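Local atomic coordinates of trans-4-hydroxy-L-proline dehydratase (Clostridioides difficile 70-100-2010, PDB entry 6VXC), a protein that uses glycyl radical chemistry to dehydrate trans-4-hydroxy-L-proline to (S)-1-pyrroline-5-carboxylate during anaerobic 4-hydroxyproline breakdown. Residues A166-E171 and I473-E478; W297-P302 and Y357-N362; D374-V379 and K403-K408; Y631-M636 and I707-K712. All coordinates share one frame; numbering follows the deposited sequence.

Contact 1 (A166-E171 and I473-E478)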
loop_
_atom_site.group_PDB
_atom_site.type_symbol
_atom_site.label_atom_id
_atom_site.label_comp_id
_atom_site.label_asym_id
_atom_site.label_seq_id
_atom_site.Cartn_x
_atom_site.Cartn_y
_atom_site.Cartn_z
ATOM N N ALA A 166 -19.387 9.470 9.152
ATOM C CA ALA A 166 -20.366 9.204 8.100
ATOM C C ALA A 166 -19.796 8.460 6.893
ATOM O O ALA A 166 -20.556 8.117 5.986
ATOM C CB ALA A 166 -20.973 10.519 7.616
ATOM N N GLY A 167 -18.495 8.224 6.841
ATOM C CA GLY A 167 -17.913 7.555 5.699
ATOM C C GLY A 167 -17.632 8.447 4.510
ATOM O O GLY A 167 -17.517 7.933 3.397
ATOM N N MET A 168 -17.497 9.769 4.711
ATOM C CA MET A 168 -17.082 10.650 3.624
ATOM C C MET A 168 -15.621 10.419 3.244
ATOM O O MET A 168 -15.227 10.667 2.103
ATOM C CB MET A 168 -17.273 12.128 4.010
ATOM C CG MET A 168 -18.700 12.549 4.340
ATOM S SD MET A 168 -19.900 12.026 3.070
ATOM C CE MET A 168 -19.247 12.770 1.562
ATOM N N PHE A 169 -14.793 10.030 4.200
ATOM C CA PHE A 169 -13.382 9.806 3.926
ATOM C C PHE A 169 -12.818 8.977 5.068
ATOM O O PHE A 169 -13.488 8.754 6.076
ATOM C CB PHE A 169 -12.629 11.128 3.725
ATOM C CG PHE A 169 -12.725 12.108 4.894
ATOM C CD1 PHE A 169 -11.985 11.906 6.056
ATOM C CD2 PHE A 169 -13.502 13.253 4.798
ATOM C CE1 PHE A 169 -12.036 12.832 7.118
ATOM C CE2 PHE A 169 -13.571 14.182 5.858
ATOM C CZ PHE A 169 -12.837 13.966 7.021
ATOM N N THR A 170 -11.589 8.497 4.894
ATOM C CA THR A 170 -10.904 7.759 5.948
ATOM C C THR A 170 -9.659 8.537 6.365
ATOM O O THR A 170 -9.326 9.563 5.779
ATOM C CB THR A 170 -10.518 6.333 5.513
ATOM O OG1 THR A 170 -9.437 6.402 4.575
ATOM C CG2 THR A 170 -11.707 5.575 4.874
ATOM N N GLU A 171 -8.965 8.025 7.378
ATOM C CA GLU A 171 -7.786 8.678 7.949
ATOM C C GLU A 171 -6.668 7.656 8.140
ATOM O O GLU A 171 -6.746 6.802 9.024
ATOM C CB GLU A 171 -8.118 9.348 9.284
ATOM C CG GLU A 171 -6.878 9.916 9.949
ATOM C CD GLU A 171 -6.039 10.731 8.996
ATOM O OE1 GLU A 171 -6.597 11.634 8.345
ATOM O OE2 GLU A 171 -4.829 10.477 8.889
ATOM N N ILE A 473 -16.016 9.910 -3.333
ATOM C CA ILE A 473 -16.528 10.856 -4.330
ATOM C C ILE A 473 -18.005 10.626 -4.611
ATOM O O ILE A 473 -18.755 11.605 -4.707
ATOM C CB ILE A 473 -15.657 10.826 -5.591
ATOM C CG1 ILE A 473 -14.209 11.112 -5.211
ATOM C CG2 ILE A 473 -16.145 11.845 -6.591
ATOM C CD1 ILE A 473 -13.262 10.927 -6.351
ATOM N N PRO A 474 -18.488 9.393 -4.776
ATOM C CA PRO A 474 -19.932 9.196 -4.995
ATOM C C PRO A 474 -20.796 9.750 -3.867
ATOM O O PRO A 474 -21.867 10.304 -4.129
ATOM C CB PRO A 474 -20.056 7.667 -5.117
ATOM C CG PRO A 474 -18.685 7.208 -5.600
ATOM C CD PRO A 474 -17.726 8.134 -4.885
ATOM N N LYS A 475 -20.374 9.602 -2.614
ATOM C CA LYS A 475 -21.184 10.150 -1.530
ATOM C C LYS A 475 -21.149 11.677 -1.509
ATOM O O LYS A 475 -22.082 12.298 -1.005
ATOM C CB LYS A 475 -20.738 9.585 -0.191
ATOM C CG LYS A 475 -21.743 9.826 0.948
ATOM C CD LYS A 475 -21.412 8.966 2.160
ATOM C CE LYS A 475 -22.366 9.202 3.336
ATOM N NZ LYS A 475 -23.677 8.527 3.128
ATOM N N ILE A 476 -20.118 12.296 -2.077
ATOM C CA ILE A 476 -20.156 13.743 -2.238
ATOM C C ILE A 476 -21.278 14.140 -3.192
ATOM O O ILE A 476 -21.964 15.145 -2.971
ATOM C CB ILE A 476 -18.782 14.265 -2.692
ATOM C CG1 ILE A 476 -17.768 14.059 -1.550
ATOM C CG2 ILE A 476 -18.865 15.736 -3.142
ATOM C CD1 ILE A 476 -16.341 14.439 -1.908
ATOM N N LEU A 477 -21.505 13.356 -4.256
ATOM C CA LEU A 477 -22.680 13.616 -5.085
ATOM C C LEU A 477 -23.959 13.388 -4.284
ATOM O O LEU A 477 -24.910 14.168 -4.387
ATOM C CB LEU A 477 -22.674 12.746 -6.352
ATOM C CG LEU A 477 -23.894 12.907 -7.287
ATOM C CD1 LEU A 477 -24.010 14.324 -7.846
ATOM C CD2 LEU A 477 -23.851 11.916 -8.436
ATOM N N GLU A 478 -23.984 12.345 -3.452
ATOM C CA GLU A 478 -25.168 12.104 -2.637
ATOM C C GLU A 478 -25.483 13.308 -1.759
ATOM O O GLU A 478 -26.626 13.778 -1.733
ATOM C CB GLU A 478 -24.977 10.847 -1.783
ATOM C CG GLU A 478 -26.198 10.449 -0.945
ATOM C CD GLU A 478 -26.010 9.111 -0.229
ATOM O OE1 GLU A 478 -25.173 9.026 0.687
ATOM O OE2 GLU A 478 -26.697 8.135 -0.597
#
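Met168 lays its thioether across the aliphatic stem of Lys475 at roughly a right angle, with Met168 SD 3.5 Å from Lys475 CD. Its methyl group continues to the neighbouring residue of the helix, Met168 CE lying 3.7 Å from Ile476 CG1. The methionine does not set out toward the helix; two successive bends, chi2 -50° and chi3 -57°, curl its end inward. Lys475 does the reverse, holding a straight stem as far as CE and passing the end of helix 158-166, where Lys475 CE comes 3.4 Å from Ala166 O. No hydrogen bond joins the two segments, so the junction rests on apolar surface, with a probable small electrostatic gain between that carbonyl and the carbon next to the ammonium group.

A turn at chi4 (77°) carries the ammonium to Glu478, one helical turn on, in a salt bridge of 2.9 Å between Lys475 NZ and Glu478 OE1. The buried charge is also met by Asp486 and the backbone oxygen of Ile674, while the other carboxylate oxygen of Glu478 bonds Gly676. In segment 166-171, the Gly167 carbonyl is held by Asn472, immediately before helix 473-481. Gly167, with positive phi, closes helix 158-166 in a Schellman motif, and Met168 just beyond it docks on the first turn of helix 473-481: a helix C-terminus packed against a helix start.

Contact 2 (W297-P302 and Y357-N362)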
loop_
_atom_site.group_PDB
_atom_site.type_symbol
_atom_site.label_atom_id
_atom_site.label_comp_id
_atom_site.label_asym_id
_atom_site.label_seq_id
_atom_site.Cartn_x
_atom_site.Cartn_y
_atom_site.Cartn_z
ATOM N N TRP A 297 2.728 2.193 7.051
ATOM C CA TRP A 297 1.918 1.717 5.936
ATOM C C TRP A 297 2.787 1.033 4.887
ATOM O O TRP A 297 3.854 1.530 4.532
ATOM C CB TRP A 297 1.151 2.880 5.298
ATOM C CG TRP A 297 -0.140 3.204 5.999
ATOM C CD1 TRP A 297 -0.390 4.261 6.831
ATOM C CD2 TRP A 297 -1.356 2.451 5.928
ATOM N NE1 TRP A 297 -1.694 4.209 7.277
ATOM C CE2 TRP A 297 -2.304 3.106 6.739
ATOM C CE3 TRP A 297 -1.732 1.281 5.255
ATOM C CZ2 TRP A 297 -3.602 2.632 6.892
ATOM C CZ3 TRP A 297 -3.029 0.814 5.407
ATOM C CH2 TRP A 297 -3.944 1.488 6.224
ATOM N N ASP A 298 2.314 -0.108 4.385
ATOM C CA ASP A 298 2.969 -0.833 3.287
ATOM C C ASP A 298 4.355 -1.347 3.666
ATOM O O ASP A 298 5.231 -1.479 2.804
ATOM C CB ASP A 298 3.060 0.032 2.032
ATOM C CG ASP A 298 1.687 0.416 1.483
ATOM O OD1 ASP A 298 0.672 -0.119 1.973
ATOM O OD2 ASP A 298 1.634 1.240 0.562
ATOM N N ALA A 299 4.537 -1.682 4.946
ATOM C CA ALA A 299 5.766 -2.299 5.445
ATOM C C ALA A 299 7.016 -1.638 4.873
ATOM O O ALA A 299 7.261 -0.455 5.104
ATOM C CB ALA A 299 5.747 -3.796 5.134
ATOM N N PHE A 300 7.825 -2.403 4.145
ATOM C CA PHE A 300 8.989 -1.880 3.437
ATOM C C PHE A 300 9.186 -2.741 2.198
ATOM O O PHE A 300 8.602 -3.819 2.081
ATOM C CB PHE A 300 10.252 -1.871 4.339
ATOM C CG PHE A 300 11.295 -0.854 3.930
ATOM C CD1 PHE A 300 10.936 0.432 3.573
ATOM C CD2 PHE A 300 12.636 -1.175 3.938
ATOM C CE1 PHE A 300 11.886 1.373 3.219
ATOM C CE2 PHE A 300 13.598 -0.239 3.579
ATOM C CZ PHE A 300 13.231 1.033 3.228
ATOM N N THR A 301 9.983 -2.248 1.253
ATOM C CA THR A 301 10.242 -3.016 0.044
ATOM C C THR A 301 11.575 -2.593 -0.538
ATOM O O THR A 301 11.904 -1.401 -0.522
ATOM C CB THR A 301 9.142 -2.833 -1.025
ATOM O OG1 THR A 301 9.609 -3.343 -2.279
ATOM C CG2 THR A 301 8.770 -1.362 -1.200
ATOM N N PRO A 302 12.332 -3.523 -1.118
ATOM C CA PRO A 302 13.564 -3.126 -1.805
ATOM C C PRO A 302 13.308 -2.354 -3.088
ATOM O O PRO A 302 14.261 -1.784 -3.649
ATOM C CB PRO A 302 14.248 -4.472 -2.082
ATOM C CG PRO A 302 13.103 -5.415 -2.212
ATOM C CD PRO A 302 12.076 -4.971 -1.228
ATOM N N TYR A 357 -4.471 -9.492 5.739
ATOM C CA TYR A 357 -3.221 -9.723 6.462
ATOM C C TYR A 357 -2.004 -9.176 5.719
ATOM O O TYR A 357 -0.947 -9.006 6.331
ATOM C CB TYR A 357 -2.986 -11.227 6.708
ATOM C CG TYR A 357 -3.936 -11.939 7.652
ATOM C CD1 TYR A 357 -3.842 -11.784 9.034
ATOM C CD2 TYR A 357 -4.913 -12.793 7.160
ATOM C CE1 TYR A 357 -4.722 -12.457 9.901
ATOM C CE2 TYR A 357 -5.790 -13.470 7.999
ATOM C CZ TYR A 357 -5.697 -13.298 9.372
ATOM O OH TYR A 357 -6.572 -13.978 10.193
ATOM N N THR A 358 -2.098 -8.958 4.410
ATOM C CA THR A 358 -0.922 -8.549 3.648
ATOM C C THR A 358 -0.564 -7.094 3.962
ATOM O O THR A 358 -1.405 -6.304 4.399
ATOM C CB THR A 358 -1.155 -8.750 2.148
ATOM O OG1 THR A 358 -2.228 -7.917 1.687
ATOM C CG2 THR A 358 -1.521 -10.213 1.860
ATOM N N ASP A 359 0.715 -6.746 3.745
ATOM C CA ASP A 359 1.227 -5.416 4.064
ATOM C C ASP A 359 1.810 -4.719 2.842
ATOM O O ASP A 359 2.617 -3.801 2.995
ATOM C CB ASP A 359 2.280 -5.480 5.181
ATOM C CG ASP A 359 2.271 -4.236 6.095
ATOM O OD1 ASP A 359 1.485 -3.294 5.868
ATOM O OD2 ASP A 359 3.064 -4.222 7.054
ATOM N N PHE A 360 1.452 -5.163 1.632
ATOM C CA PHE A 360 1.638 -4.376 0.417
ATOM C C PHE A 360 3.099 -3.997 0.191
ATOM O O PHE A 360 3.417 -2.852 -0.131
ATOM C CB PHE A 360 0.757 -3.116 0.438
ATOM C CG PHE A 360 -0.699 -3.404 0.499
ATOM C CD1 PHE A 360 -1.317 -3.656 1.706
ATOM C CD2 PHE A 360 -1.455 -3.444 -0.657
ATOM C CE1 PHE A 360 -2.651 -3.933 1.764
ATOM C CE2 PHE A 360 -2.796 -3.723 -0.601
ATOM C CZ PHE A 360 -3.395 -3.975 0.618
ATOM N N ALA A 361 3.989 -4.975 0.333
ATOM C CA ALA A 361 5.406 -4.783 0.030
ATOM C C ALA A 361 5.579 -5.043 -1.461
ATOM O O ALA A 361 5.622 -6.189 -1.903
ATOM C CB ALA A 361 6.294 -5.691 0.867
ATOM N N ASN A 362 5.671 -3.970 -2.231
ATOM C CA ASN A 362 5.546 -4.006 -3.680
ATOM C C ASN A 362 6.932 -4.009 -4.333
ATOM O O ASN A 362 7.686 -3.046 -4.204
ATOM C CB ASN A 362 4.714 -2.799 -4.119
ATOM C CG ASN A 362 4.331 -2.838 -5.579
ATOM O OD1 ASN A 362 5.085 -3.300 -6.425
ATOM N ND2 ASN A 362 3.167 -2.278 -5.890
HETATM O O HOH W 1 -0.160 -1.642 4.217
#
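Asp298 and Phe360 bring their CA atoms to 4.7 Å where two irregular chains pass with end-to-end directions 44° apart, in the active-site core of the glycyl radical enzyme fold. Both residues adopt positive phi, and Asp298 CA lies 3.0 Å from Asp359 O in a CA-H...O contact. Phe360 lies about 4 Å, side chain to side chain, from Cys454, by similarity the radical cysteine; Asp298 is as near to Glu456, by similarity the proton acceptor. Asp298 CG is turned beside its own backbone N, which sets OD1 3.4 Å from Phe360 CB, the carboxylate and ring planes 37° apart. A bound glycerol hydrogen-bonds the same OD1, consistent with a pocket lined by this aspartate. One water bridges the two acids, donating to Asp298 OD1 at 2.8 Å and to Asp359 OD1 at 2.9 Å. Arg176 also meets Asp359 OD1 in a salt bridge, and Asn362, which begins strand 362-366, is fixed by its amide to the Gly453 carbonyl. At the far end Thr301 holds its hydroxyl anti to the backbone N; OG1 donates to Asn362 O at 2.7 Å, from 64° above the carbonyl plane.

Contact 3 (D374-V379 and K403-K408)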
loop_
_atom_site.group_PDB
_atom_site.type_symbol
_atom_site.label_atom_id
_atom_site.label_comp_id
_atom_site.label_asym_id
_atom_site.label_seq_id
_atom_site.Cartn_x
_atom_site.Cartn_y
_atom_site.Cartn_z
ATOM N N ASP A 374 16.749 -0.250 -21.081
ATOM C CA ASP A 374 16.102 -1.503 -20.693
ATOM C C ASP A 374 16.770 -2.141 -19.484
ATOM O O ASP A 374 17.973 -2.393 -19.487
ATOM C CB ASP A 374 16.111 -2.484 -21.876
ATOM C CG ASP A 374 15.695 -3.892 -21.472
ATOM O OD1 ASP A 374 14.934 -4.036 -20.484
ATOM O OD2 ASP A 374 16.131 -4.852 -22.145
ATOM N N GLY A 375 15.981 -2.385 -18.436
ATOM C CA GLY A 375 16.482 -2.902 -17.175
ATOM C C GLY A 375 16.332 -4.392 -16.951
ATOM O O GLY A 375 16.791 -4.908 -15.926
ATOM N N VAL A 376 15.681 -5.105 -17.869
ATOM C CA VAL A 376 15.565 -6.551 -17.724
ATOM C C VAL A 376 16.956 -7.166 -17.718
ATOM O O VAL A 376 17.776 -6.896 -18.600
ATOM C CB VAL A 376 14.683 -7.128 -18.840
ATOM C CG1 VAL A 376 14.793 -8.645 -18.883
ATOM C CG2 VAL A 376 13.232 -6.687 -18.616
ATOM N N ASN A 377 17.240 -7.965 -16.699
ATOM C CA ASN A 377 18.525 -8.632 -16.553
ATOM C C ASN A 377 18.249 -10.037 -16.028
ATOM O O ASN A 377 17.094 -10.436 -15.844
ATOM C CB ASN A 377 19.478 -7.820 -15.644
ATOM C CG ASN A 377 18.938 -7.629 -14.225
ATOM O OD1 ASN A 377 18.413 -8.564 -13.612
ATOM N ND2 ASN A 377 19.063 -6.403 -13.701
ATOM N N GLU A 378 19.316 -10.788 -15.758
ATOM C CA GLU A 378 19.133 -12.179 -15.355
ATOM C C GLU A 378 18.378 -12.278 -14.040
ATOM O O GLU A 378 17.593 -13.210 -13.844
ATOM C CB GLU A 378 20.479 -12.901 -15.227
ATOM C CG GLU A 378 21.080 -13.325 -16.548
ATOM C CD GLU A 378 20.119 -14.178 -17.366
ATOM O OE1 GLU A 378 19.750 -13.750 -18.489
ATOM O OE2 GLU A 378 19.702 -15.250 -16.872
ATOM N N VAL A 379 18.623 -11.344 -13.115
ATOM C CA VAL A 379 17.905 -11.391 -11.844
ATOM C C VAL A 379 16.420 -11.178 -12.074
ATOM O O VAL A 379 15.595 -11.761 -11.371
ATOM C CB VAL A 379 18.456 -10.361 -10.819
ATOM C CG1 VAL A 379 17.642 -10.440 -9.532
ATOM C CG2 VAL A 379 19.944 -10.616 -10.490
ATOM N N LYS A 403 8.421 0.626 -23.096
ATOM C CA LYS A 403 8.572 0.456 -24.538
ATOM C C LYS A 403 9.905 -0.202 -24.890
ATOM O O LYS A 403 10.046 -0.744 -25.989
ATOM C CB LYS A 403 8.452 1.807 -25.237
ATOM C CG LYS A 403 9.563 2.756 -24.860
ATOM C CD LYS A 403 9.414 4.122 -25.503
ATOM C CE LYS A 403 10.622 5.004 -25.170
ATOM N NZ LYS A 403 10.570 6.332 -25.845
ATOM N N LYS A 404 10.883 -0.148 -23.987
ATOM C CA LYS A 404 12.195 -0.759 -24.156
ATOM C C LYS A 404 12.274 -2.198 -23.653
ATOM O O LYS A 404 13.310 -2.840 -23.845
ATOM C CB LYS A 404 13.262 0.067 -23.425
ATOM C CG LYS A 404 13.310 1.572 -23.755
ATOM C CD LYS A 404 14.373 2.206 -22.887
ATOM C CE LYS A 404 14.761 3.622 -23.297
ATOM N NZ LYS A 404 13.767 4.594 -22.852
ATOM N N THR A 405 11.212 -2.712 -23.044
ATOM C CA THR A 405 11.191 -4.036 -22.434
ATOM C C THR A 405 11.082 -5.111 -23.512
ATOM O O THR A 405 10.235 -5.008 -24.398
ATOM C CB THR A 405 10.001 -4.155 -21.474
ATOM O OG1 THR A 405 10.118 -3.189 -20.421
ATOM C CG2 THR A 405 9.890 -5.578 -20.895
ATOM N N PRO A 406 11.901 -6.157 -23.460
ATOM C CA PRO A 406 11.770 -7.241 -24.443
ATOM C C PRO A 406 10.418 -7.928 -24.342
ATOM O O PRO A 406 9.863 -8.095 -23.256
ATOM C CB PRO A 406 12.926 -8.184 -24.086
ATOM C CG PRO A 406 13.891 -7.309 -23.308
ATOM C CD PRO A 406 13.066 -6.330 -22.582
ATOM N N GLN A 407 9.857 -8.274 -25.498
ATOM C CA GLN A 407 8.559 -8.939 -25.503
ATOM C C GLN A 407 8.600 -10.254 -24.734
ATOM O O GLN A 407 7.606 -10.641 -24.118
ATOM C CB GLN A 407 8.086 -9.163 -26.941
ATOM C CG GLN A 407 6.623 -9.589 -27.042
ATOM C CD GLN A 407 5.654 -8.447 -26.800
ATOM O OE1 GLN A 407 6.053 -7.351 -26.398
ATOM N NE2 GLN A 407 4.372 -8.691 -27.076
ATOM N N LYS A 408 9.737 -10.942 -24.731
ATOM C CA LYS A 408 9.840 -12.189 -23.978
ATOM C C LYS A 408 9.559 -11.970 -22.492
ATOM O O LYS A 408 8.910 -12.801 -21.844
ATOM C CB LYS A 408 11.229 -12.803 -24.163
ATOM C CG LYS A 408 11.489 -14.029 -23.295
ATOM C CD LYS A 408 12.899 -14.608 -23.514
ATOM C CE LYS A 408 13.190 -15.744 -22.544
ATOM N NZ LYS A 408 14.620 -16.136 -22.569
HETATM O O HOH W 2 12.485 -3.479 -19.456
#
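Asp374 presses into the bend at Lys404 to Pro406, and here the packing is close: Asp374 CB lies 3.4 Å from Lys404 O, and Asp374 OD2 meets Pro406 CD, also at 3.4 Å. Carboxylate and proline ring approach from opposite directions. The acid is held from its own side as well, since Asp374 OD1 accepts from Val376 N at 2.9 Å in an Asx turn. That N-H points fairly straight at the oxygen (162°), although it arrives from above the carboxylate plane. A water completes the grip, donating to Asp374 OD1 over 2.7 Å and accepting from Thr405 OG1 over 2.6 Å; Thr405 OG1 is itself bound by Ser402 N.

Elsewhere the fit is slacker. Val376 CG2 slides past Pro406 CD at 4.0 Å and crosses Thr405 CG2 at 4.2 Å, while Lys404 passes Asp374 with its CB and CD and carries its ammonium off into the partly solvent-exposed side. Strands 362-366 and 396-401 are parallel neighbours with helix 378-390 between them, so the contact joins the loops leaving the first and second strands of a beta-alpha-beta crossover, each leading into a helix (378-390 and 407-418). With no direct hydrogen bond across, the polar side of the join rests on one shared water, helped by the carboxylate beside the ring carbon on the proline nitrogen, whose hydrogens are probably polarised enough to make that mildly favourable.

Contact 4 (Y631-M636 and I707-K712)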
loop_
_atom_site.group_PDB
_atom_site.type_symbol
_atom_site.label_atom_id
_atom_site.label_comp_id
_atom_site.label_asym_id
_atom_site.label_seq_id
_atom_site.Cartn_x
_atom_site.Cartn_y
_atom_site.Cartn_z
ATOM N N TYR A 631 -19.938 10.571 -24.536
ATOM C CA TYR A 631 -20.981 11.181 -23.713
ATOM C C TYR A 631 -20.718 10.912 -22.237
ATOM O O TYR A 631 -20.801 11.817 -21.397
ATOM C CB TYR A 631 -22.360 10.656 -24.103
ATOM C CG TYR A 631 -23.484 11.466 -23.511
ATOM C CD1 TYR A 631 -23.908 11.256 -22.211
ATOM C CD2 TYR A 631 -24.118 12.452 -24.260
ATOM C CE1 TYR A 631 -24.930 11.997 -21.665
ATOM C CE2 TYR A 631 -25.154 13.202 -23.723
ATOM C CZ TYR A 631 -25.548 12.969 -22.417
ATOM O OH TYR A 631 -26.566 13.687 -21.854
ATOM N N ALA A 632 -20.376 9.665 -21.902
ATOM C CA ALA A 632 -20.032 9.345 -20.523
ATOM C C ALA A 632 -18.584 9.724 -20.203
ATOM O O ALA A 632 -18.296 10.247 -19.122
ATOM C CB ALA A 632 -20.250 7.853 -20.266
ATOM N N ASP A 633 -17.665 9.493 -21.142
ATOM C CA ASP A 633 -16.252 9.662 -20.830
ATOM C C ASP A 633 -15.866 11.124 -20.647
ATOM O O ASP A 633 -14.942 11.421 -19.883
ATOM C CB ASP A 633 -15.387 9.031 -21.919
ATOM C CG ASP A 633 -15.517 7.512 -21.965
ATOM O OD1 ASP A 633 -16.162 6.933 -21.064
ATOM O OD2 ASP A 633 -14.937 6.907 -22.890
ATOM N N GLU A 634 -16.542 12.046 -21.335
ATOM C CA GLU A 634 -16.271 13.460 -21.109
ATOM C C GLU A 634 -16.685 13.881 -19.710
ATOM O O GLU A 634 -16.096 14.803 -19.134
ATOM C CB GLU A 634 -17.010 14.319 -22.138
ATOM C CG GLU A 634 -16.399 14.297 -23.507
ATOM C CD GLU A 634 -17.203 15.094 -24.517
ATOM O OE1 GLU A 634 -18.266 15.652 -24.144
ATOM O OE2 GLU A 634 -16.770 15.150 -25.687
ATOM N N ILE A 635 -17.733 13.257 -19.178
ATOM C CA ILE A 635 -18.138 13.528 -17.806
ATOM C C ILE A 635 -17.111 12.963 -16.841
ATOM O O ILE A 635 -16.760 13.606 -15.842
ATOM C CB ILE A 635 -19.551 12.972 -17.560
ATOM C CG1 ILE A 635 -20.550 13.746 -18.430
ATOM C CG2 ILE A 635 -19.932 13.076 -16.091
ATOM C CD1 ILE A 635 -21.981 13.355 -18.200
ATOM N N MET A 636 -16.595 11.763 -17.130
ATOM C CA MET A 636 -15.478 11.245 -16.347
ATOM C C MET A 636 -14.337 12.248 -16.300
ATOM O O MET A 636 -13.748 12.488 -15.244
ATOM C CB MET A 636 -14.994 9.902 -16.894
ATOM C CG MET A 636 -13.762 9.353 -16.136
ATOM S SD MET A 636 -12.180 10.059 -16.645
ATOM C CE MET A 636 -11.950 9.238 -18.225
ATOM N N ILE A 707 -10.075 0.125 -22.053
ATOM C CA ILE A 707 -8.764 0.776 -21.930
ATOM C C ILE A 707 -8.755 2.093 -22.701
ATOM O O ILE A 707 -8.071 3.042 -22.314
ATOM C CB ILE A 707 -7.579 -0.127 -22.362
ATOM C CG1 ILE A 707 -7.674 -0.553 -23.829
ATOM C CG2 ILE A 707 -7.379 -1.318 -21.392
ATOM C CD1 ILE A 707 -6.321 -1.061 -24.417
ATOM N N LYS A 708 -9.555 2.201 -23.759
ATOM C CA LYS A 708 -9.698 3.487 -24.433
ATOM C C LYS A 708 -10.406 4.512 -23.539
ATOM O O LYS A 708 -9.985 5.667 -23.471
ATOM C CB LYS A 708 -10.445 3.286 -25.754
ATOM C CG LYS A 708 -9.599 2.664 -26.863
ATOM C CD LYS A 708 -10.267 2.879 -28.207
ATOM C CE LYS A 708 -9.756 1.918 -29.249
ATOM N NZ LYS A 708 -10.495 2.107 -30.531
ATOM N N SER A 709 -11.450 4.099 -22.808
ATOM C CA SER A 709 -12.077 5.006 -21.847
ATOM C C SER A 709 -11.088 5.430 -20.753
ATOM O O SER A 709 -10.953 6.618 -20.446
ATOM C CB SER A 709 -13.304 4.332 -21.218
ATOM O OG SER A 709 -14.428 4.281 -22.071
ATOM N N CYS A 710 -10.380 4.463 -20.163
ATOM C CA CYS A 710 -9.454 4.772 -19.074
ATOM C C CYS A 710 -8.309 5.672 -19.528
ATOM O O CYS A 710 -7.778 6.447 -18.727
ATOM C CB CYS A 710 -8.891 3.472 -18.480
ATOM S SG CYS A 710 -10.107 2.488 -17.607
ATOM N N ALA A 711 -7.898 5.565 -20.788
ATOM C CA ALA A 711 -6.802 6.394 -21.274
ATOM C C ALA A 711 -7.187 7.864 -21.419
ATOM O O ALA A 711 -6.296 8.714 -21.520
ATOM C CB ALA A 711 -6.292 5.857 -22.608
ATOM N N LYS A 712 -8.486 8.185 -21.402
ATOM C CA LYS A 712 -8.940 9.568 -21.500
ATOM C C LYS A 712 -8.744 10.331 -20.196
ATOM O O LYS A 712 -8.840 11.561 -20.191
ATOM C CB LYS A 712 -10.411 9.602 -21.933
ATOM C CG LYS A 712 -10.648 9.006 -23.321
ATOM C CD LYS A 712 -12.140 8.878 -23.634
ATOM C CE LYS A 712 -12.372 8.078 -24.919
ATOM N NZ LYS A 712 -13.838 7.946 -25.184
#
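Asp633 and Ser709 both place their chi1 branch beside the backbone N (chi1 -67° and -76°), which points carboxylate and hydroxyl at each other between two helices, while Lys712, extended beyond CG, reaches across the aspartate at about a right angle. One oxygen takes both donors. Ser709 OG donates to Asp633 OD2 at 2.8 Å, on the syn side and 22° out of the carboxylate plane; Lys712 NZ donates to the anti lone pair of Asp633 OD2 at 2.7 Å, forming a salt bridge. Two donors on different sides of a single acceptor should fix the rotation of the carboxylate well.

Beside the polar group, Met636, one turn further along its helix, bends at chi2 and chi3 so that its methyl reaches the backbone of segment 707-712: Met636 CE lies 3.6 Å from Ser709 O and 4.0 Å from Lys712 CB. A second shell steadies the donors. Lys712 NZ is also paired with Asp628 and Asp630, so the ammonium sits among three carboxylates that probably favour its charged form, and Ser709 OG accepts from Asp628 N. The backbone oxygen of Lys712 is held by Gln637.

The result is a helix-helix contact of the glycyl radical enzyme fold, in which a salt bridge and a hydroxyl bond share one carboxylate oxygen and a methionine methyl packs alongside, joining helix 630-647 of the pyruvate formate-lyase-like region to helix 703-711 of the glycine radical region.

Overall arrangement
Contact 2 lies at the presumed catalytic centre, its own centre about 6 Å from that of the chain, beside the presumed radical cysteine, the presumed proton acceptor and the bound glycerol. The other three lie farther out, with centres 21 to 26 Å from the chain centre and away from the annotated sites. Segment 357-362 runs into strand 362-366, the strand that leads toward segment 374-379 of contact 3, whose centre is about 25 Å from that of contact 2. Contacts 1 and 3 fall on opposite sides of the chain's centre, centres about 42 Å apart. Contact 4 is nearer contact 1, about 23 Å between centres, and is the one that reaches into the glycine radical region.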